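Local coordinates for uncharacterized protein (PDB 2A2L) that is of unknown function, an octameric bacterial protein of the HbpS-like family, whose haem-degrading namesake suggests but does not prove a role in haem handling, at residues A[78-83]-A[99-104]; A[64-69]-A[121-126]. All blocks are in the same frame, centred on the assembly; numbering follows the deposited sequence.

Contact 2 lies on helix 59-72 and contact 1 in the loop that follows it. Contact 2 (64-69 with 121-126) sets that helix on strand 116-123, its centre about 6 Å from the centre of the chain, and contact 1 (78-83 with 99-104) closes the long loop, its centre about 12 Å from that point. Their own centres lie 11 Å apart. The two meet where 99-104 runs back past the helix: R100 NE is 2.8 Å from N65 OD1, a probable hydrogen bond, and I102 N lies 2.9 Å from S69 OG, another probable one. I102 and F104 also touch K66, the lysine central to contact 2. No ligand site is established here.

Contact 1. Residues A[78-83]-A[99-104]; sequences HEITSA and QRIIIF
I80 fills the dense half of this contact between two pieces of one long irregular loop. Its side chain leaves the turn facing 99-104, with CG1 held in the crowded position between the backbone N and the carbonyl carbon (chi1 54°). From there the extended CG1-CD1 arm reaches the other backbone, bringing CD1 to 3.2 Å from the carbonyl oxygen I102 O. The same methyl meets the branch methyl CG2 of I101 at 4.1 Å, the two side chains crossing at about a right angle. Further back, I80 CG1 lies 4.1 Å from I103 CA and 4.3 Å from I103 CG2, so one side chain touches three consecutive residues, I101 to I103. L73 and Q75 also touch I80, and I101 rests on W68 of helix 59-72.

T81 marks the looser, partly exposed side. Its OG1, beside the backbone N (chi1 -37°), lies 3.0 Å from I103 O, close enough for a hydrogen bond, although its one proton has a second acceptor within reach. T81 CG2 also borders this oxygen, at 3.4 Å. Next to it H78 approaches F104 chiefly through backbone, its CB pointing away; E79 CG lies above one face of the imidazole, offset toward the rim. F104 also has its CB directed away from 78-83, and I102 CG2 sits over the centre of its ring, 3.8 Å above the plane. I103 packs on G92 and F104 on S89, both of the second subunit, so 99-104 links the loop to the assembly interface.

The chemistry is that of a mainly apolar closure: buried isoleucines fit the turn against the returning chain, while the T81 hydroxyl, if its proton is spent on I103 O, gives that carbonyl a polar partner at the edge.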
loop_
_atom_site.group_PDB
_atom_site.type_symbol
_atom_site.label_atom_id
_atom_site.label_comp_id
_atom_site.label_asym_id
_atom_site.label_seq_id
_atom_site.Cartn_x
_atom_site.Cartn_y
_atom_site.Cartn_z
ATOM N N HIS A 78 -13.100 -22.129 6.787
ATOM C CA HIS A 78 -13.753 -22.443 8.055
ATOM C C HIS A 78 -12.863 -23.286 8.941
ATOM O O HIS A 78 -13.083 -23.369 10.143
ATOM C CB HIS A 78 -15.130 -23.111 7.855
ATOM C CG HIS A 78 -15.076 -24.468 7.226
ATOM N ND1 HIS A 78 -14.785 -24.664 5.893
ATOM C CD2 HIS A 78 -15.294 -25.699 7.745
ATOM C CE1 HIS A 78 -14.827 -25.954 5.617
ATOM N NE2 HIS A 78 -15.130 -26.605 6.725
ATOM N N GLU A 79 -11.845 -23.901 8.348
ATOM C CA GLU A 79 -11.015 -24.841 9.071
ATOM C C GLU A 79 -9.852 -24.163 9.789
ATOM O O GLU A 79 -9.149 -24.804 10.570
ATOM C CB GLU A 79 -10.483 -25.913 8.139
ATOM C CG GLU A 79 -11.500 -26.876 7.605
ATOM C CD GLU A 79 -10.862 -27.888 6.697
ATOM O OE1 GLU A 79 -11.221 -27.924 5.498
ATOM O OE2 GLU A 79 -9.962 -28.613 7.173
ATOM N N ILE A 80 -9.651 -22.870 9.539
ATOM C CA ILE A 80 -8.558 -22.130 10.159
ATOM C C ILE A 80 -9.008 -21.196 11.280
ATOM O O ILE A 80 -8.178 -20.684 12.036
ATOM C CB ILE A 80 -7.727 -21.333 9.131
ATOM C CG1 ILE A 80 -8.599 -20.421 8.288
ATOM C CG2 ILE A 80 -6.802 -22.269 8.294
ATOM C CD1 ILE A 80 -7.930 -19.973 6.968
ATOM N N THR A 81 -10.315 -20.987 11.379
ATOM C CA THR A 81 -10.908 -20.154 12.417
ATOM C C THR A 81 -10.399 -20.446 13.840
ATOM O O THR A 81 -10.008 -19.527 14.557
ATOM C CB THR A 81 -12.445 -20.299 12.394
ATOM O OG1 THR A 81 -12.892 -20.422 11.033
ATOM C CG2 THR A 81 -13.113 -19.113 13.080
ATOM N N SER A 82 -10.393 -21.717 14.241
ATOM C CA SER A 82 -9.940 -22.102 15.583
ATOM C C SER A 82 -8.443 -21.864 15.837
ATOM O O SER A 82 -8.030 -21.631 16.973
ATOM C CB SER A 82 -10.298 -23.559 15.871
ATOM O OG SER A 82 -10.145 -24.350 14.699
ATOM N N ALA A 83 -7.636 -21.915 14.786
ATOM C CA ALA A 83 -6.189 -21.762 14.931
ATOM C C ALA A 83 -5.733 -20.305 15.116
ATOM O O ALA A 83 -4.627 -20.056 15.600
ATOM C CB ALA A 83 -5.451 -22.424 13.736
ATOM N N GLN A 99 -3.168 -9.253 4.339
ATOM C CA GLN A 99 -4.478 -9.601 4.882
ATOM C C GLN A 99 -5.411 -10.310 3.881
ATOM O O GLN A 99 -6.621 -10.128 3.922
ATOM C CB GLN A 99 -5.136 -8.391 5.550
ATOM C CG GLN A 99 -4.283 -7.730 6.673
ATOM C CD GLN A 99 -3.110 -6.818 6.182
ATOM O OE1 GLN A 99 -3.248 -5.995 5.255
ATOM N NE2 GLN A 99 -1.955 -6.977 6.819
ATOM N N ARG A 100 -4.857 -11.147 2.999
ATOM C CA ARG A 100 -5.671 -11.876 2.016
ATOM C C ARG A 100 -6.225 -13.144 2.613
ATOM O O ARG A 100 -7.142 -13.744 2.035
ATOM C CB ARG A 100 -4.862 -12.245 0.763
ATOM C CG ARG A 100 -4.549 -11.083 -0.161
ATOM C CD ARG A 100 -4.109 -11.578 -1.536
ATOM N NE ARG A 100 -5.263 -11.925 -2.355
ATOM C CZ ARG A 100 -5.188 -12.520 -3.541
ATOM N NH1 ARG A 100 -3.996 -12.825 -4.044
ATOM N NH2 ARG A 100 -6.302 -12.800 -4.219
ATOM N N ILE A 101 -5.653 -13.583 3.737
ATOM C CA ILE A 101 -6.106 -14.834 4.355
ATOM C C ILE A 101 -7.431 -14.645 5.091
ATOM O O ILE A 101 -7.495 -13.932 6.088
ATOM C CB ILE A 101 -5.045 -15.542 5.238
ATOM C CG1 ILE A 101 -3.892 -16.049 4.367
ATOM C CG2 ILE A 101 -5.670 -16.744 5.948
ATOM C CD1 ILE A 101 -2.682 -16.503 5.150
ATOM N N ILE A 102 -8.488 -15.265 4.575
ATOM C CA ILE A 102 -9.789 -15.164 5.223
ATOM C C ILE A 102 -9.993 -16.288 6.207
ATOM O O ILE A 102 -9.528 -17.400 5.977
ATOM C CB ILE A 102 -10.955 -15.060 4.229
ATOM C CG1 ILE A 102 -10.666 -13.990 3.167
ATOM C CG2 ILE A 102 -12.238 -14.683 4.960
ATOM C CD1 ILE A 102 -10.551 -12.603 3.753
ATOM N N ILE A 103 -10.644 -15.984 7.329
ATOM C CA ILE A 103 -10.594 -16.864 8.499
ATOM C C ILE A 103 -11.993 -17.192 8.994
ATOM O O ILE A 103 -12.169 -17.685 10.104
ATOM C CB ILE A 103 -9.745 -16.256 9.667
ATOM C CG1 ILE A 103 -10.229 -14.845 10.021
ATOM C CG2 ILE A 103 -8.268 -16.286 9.316
ATOM C CD1 ILE A 103 -9.766 -14.343 11.351
ATOM N N PHE A 104 -12.992 -16.906 8.174
ATOM C CA PHE A 104 -14.329 -17.438 8.409
ATOM C C PHE A 104 -14.804 -18.160 7.161
ATOM O O PHE A 104 -14.302 -17.903 6.055
ATOM C CB PHE A 104 -15.318 -16.357 8.874
ATOM C CG PHE A 104 -15.141 -15.031 8.187
ATOM C CD1 PHE A 104 -15.832 -14.736 7.005
ATOM C CD2 PHE A 104 -14.288 -14.074 8.709
ATOM C CE1 PHE A 104 -15.653 -13.514 6.369
ATOM C CE2 PHE A 104 -14.096 -12.852 8.065
ATOM C CZ PHE A 104 -14.789 -12.571 6.898
#

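Contact 2. Residues A[64-69]-A[121-126]; sequences LNKAWS and GVSGGT
Helix 64-69 lies close over 121-123, the last residues of strand 116-123, the axes of these short segments approaching to 6.3 Å with N-to-C directions 149° apart, roughly antiparallel. The nearest backbones are those of A67 and G121, whose CA atoms are 4.3 Å apart. G121 makes this possible: a side chain there would point at the helix and collide with A67 N. The bare CA lets K66 CB come to 4.0 Å from G121 CA, and A67 CB rests 3.7 Å from G121 N.

In the four-stranded antiparallel sheet of this HbpS-like chain, 116-123 is an inner strand between 36-41 and 107-111, and the helix packs on one face of the sheet; A67 also touches V40 of the neighbouring strand.

K66 carries the polar half. With CG anti to the carbonyl carbon (chi1 -73°) and the chain extended beyond it, the side chain runs along the strand toward S123. Its CD passes 3.3 Å from V122 O, and NZ bonds to that oxygen at 2.9 Å, in the carbonyl plane with a C=O...N angle of 153°. A water accepts from K66 NZ at 3.0 Å and bridges to S123 OG, which is anti to its backbone N. A salt bridge to D130 and a hydrogen bond to G105 O complete the grip on the buried ammonium, and the aspartate would favour its charged form.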
loop_
_atom_site.group_PDB
_atom_site.type_symbol
_atom_site.label_atom_id
_atom_site.label_comp_id
_atom_site.label_asym_id
_atom_site.label_seq_id
_atom_site.Cartn_x
_atom_site.Cartn_y
_atom_site.Cartn_z
ATOM N N LEU A 64 -13.281 -13.141 -3.379
ATOM C CA LEU A 64 -11.985 -13.478 -4.019
ATOM C C LEU A 64 -10.970 -14.048 -3.036
ATOM O O LEU A 64 -10.408 -15.115 -3.244
ATOM C CB LEU A 64 -11.392 -12.273 -4.765
ATOM C CG LEU A 64 -10.129 -12.516 -5.600
ATOM C CD1 LEU A 64 -10.406 -13.508 -6.721
ATOM C CD2 LEU A 64 -9.494 -11.212 -6.142
ATOM N N ASN A 65 -10.741 -13.365 -1.936
ATOM C CA ASN A 65 -9.701 -13.842 -1.024
ATOM C C ASN A 65 -10.007 -15.119 -0.281
ATOM O O ASN A 65 -9.094 -15.837 0.097
ATOM C CB ASN A 65 -9.271 -12.747 -0.076
ATOM C CG ASN A 65 -8.710 -11.585 -0.805
ATOM O OD1 ASN A 65 -7.961 -11.746 -1.790
ATOM N ND2 ASN A 65 -9.074 -10.399 -0.362
ATOM N N LYS A 66 -11.290 -15.394 -0.082
ATOM C CA LYS A 66 -11.710 -16.697 0.409
ATOM C C LYS A 66 -11.298 -17.764 -0.568
ATOM O O LYS A 66 -10.861 -18.809 -0.149
ATOM C CB LYS A 66 -13.223 -16.758 0.649
ATOM C CG LYS A 66 -13.685 -15.988 1.876
ATOM C CD LYS A 66 -15.202 -15.915 1.944
ATOM C CE LYS A 66 -15.712 -15.578 3.341
ATOM N NZ LYS A 66 -17.206 -15.511 3.315
ATOM N N ALA A 67 -11.412 -17.496 -1.869
ATOM C CA ALA A 67 -11.027 -18.502 -2.863
ATOM C C ALA A 67 -9.508 -18.670 -2.821
ATOM O O ALA A 67 -8.990 -19.788 -2.724
ATOM C CB ALA A 67 -11.507 -18.119 -4.278
ATOM N N TRP A 68 -8.804 -17.545 -2.878
ATOM C CA TRP A 68 -7.356 -17.559 -2.837
ATOM C C TRP A 68 -6.831 -18.186 -1.553
ATOM O O TRP A 68 -5.812 -18.876 -1.590
ATOM C CB TRP A 68 -6.782 -16.163 -3.072
ATOM C CG TRP A 68 -5.286 -16.119 -3.003
ATOM C CD1 TRP A 68 -4.400 -16.257 -4.048
ATOM C CD2 TRP A 68 -4.495 -15.918 -1.829
ATOM N NE1 TRP A 68 -3.114 -16.162 -3.588
ATOM C CE2 TRP A 68 -3.138 -15.964 -2.229
ATOM C CE3 TRP A 68 -4.797 -15.755 -0.468
ATOM C CZ2 TRP A 68 -2.083 -15.823 -1.324
ATOM C CZ3 TRP A 68 -3.745 -15.625 0.436
ATOM C CH2 TRP A 68 -2.402 -15.655 -0.001
ATOM N N SER A 69 -7.525 -17.964 -0.434
ATOM C CA SER A 69 -7.157 -18.595 0.830
ATOM C C SER A 69 -7.413 -20.098 0.825
ATOM O O SER A 69 -6.566 -20.885 1.235
ATOM C CB SER A 69 -7.906 -17.950 1.995
ATOM O OG SER A 69 -7.426 -16.650 2.268
ATOM N N GLY A 121 -15.018 -19.192 -3.567
ATOM C CA GLY A 121 -15.259 -18.275 -2.460
ATOM C C GLY A 121 -16.630 -17.627 -2.627
ATOM O O GLY A 121 -16.983 -17.185 -3.720
ATOM N N VAL A 122 -17.417 -17.604 -1.551
ATOM C CA VAL A 122 -18.742 -16.956 -1.544
ATOM C C VAL A 122 -18.787 -15.962 -0.384
ATOM O O VAL A 122 -18.278 -16.236 0.702
ATOM C CB VAL A 122 -19.890 -18.005 -1.397
ATOM C CG1 VAL A 122 -21.248 -17.334 -1.180
ATOM C CG2 VAL A 122 -19.980 -18.870 -2.630
ATOM N N SER A 123 -19.370 -14.798 -0.613
ATOM C CA SER A 123 -19.487 -13.812 0.451
ATOM C C SER A 123 -20.768 -13.035 0.281
ATOM O O SER A 123 -21.234 -12.865 -0.838
ATOM C CB SER A 123 -18.288 -12.871 0.457
ATOM O OG SER A 123 -18.353 -11.974 1.547
ATOM N N GLY A 124 -21.336 -12.585 1.396
ATOM C CA GLY A 124 -22.442 -11.634 1.374
ATOM C C GLY A 124 -23.707 -12.186 2.013
ATOM O O GLY A 124 -24.726 -11.503 2.090
ATOM N N GLY A 125 -23.651 -13.436 2.461
ATOM C CA GLY A 125 -24.676 -13.943 3.357
ATOM C C GLY A 125 -24.126 -13.957 4.765
ATOM O O GLY A 125 -23.103 -13.332 5.032
ATOM N N THR A 126 -24.819 -14.663 5.659
ATOM C CA THR A 126 -24.187 -15.302 6.814
ATOM C C THR A 126 -23.077 -16.280 6.416
ATOM O O THR A 126 -23.040 -16.782 5.296
ATOM C CB THR A 126 -25.200 -16.115 7.663
ATOM O OG1 THR A 126 -25.341 -17.438 7.111
ATOM C CG2 THR A 126 -26.532 -15.405 7.785
HETATM O O HOH W 1 -18.344 -12.862 4.302
#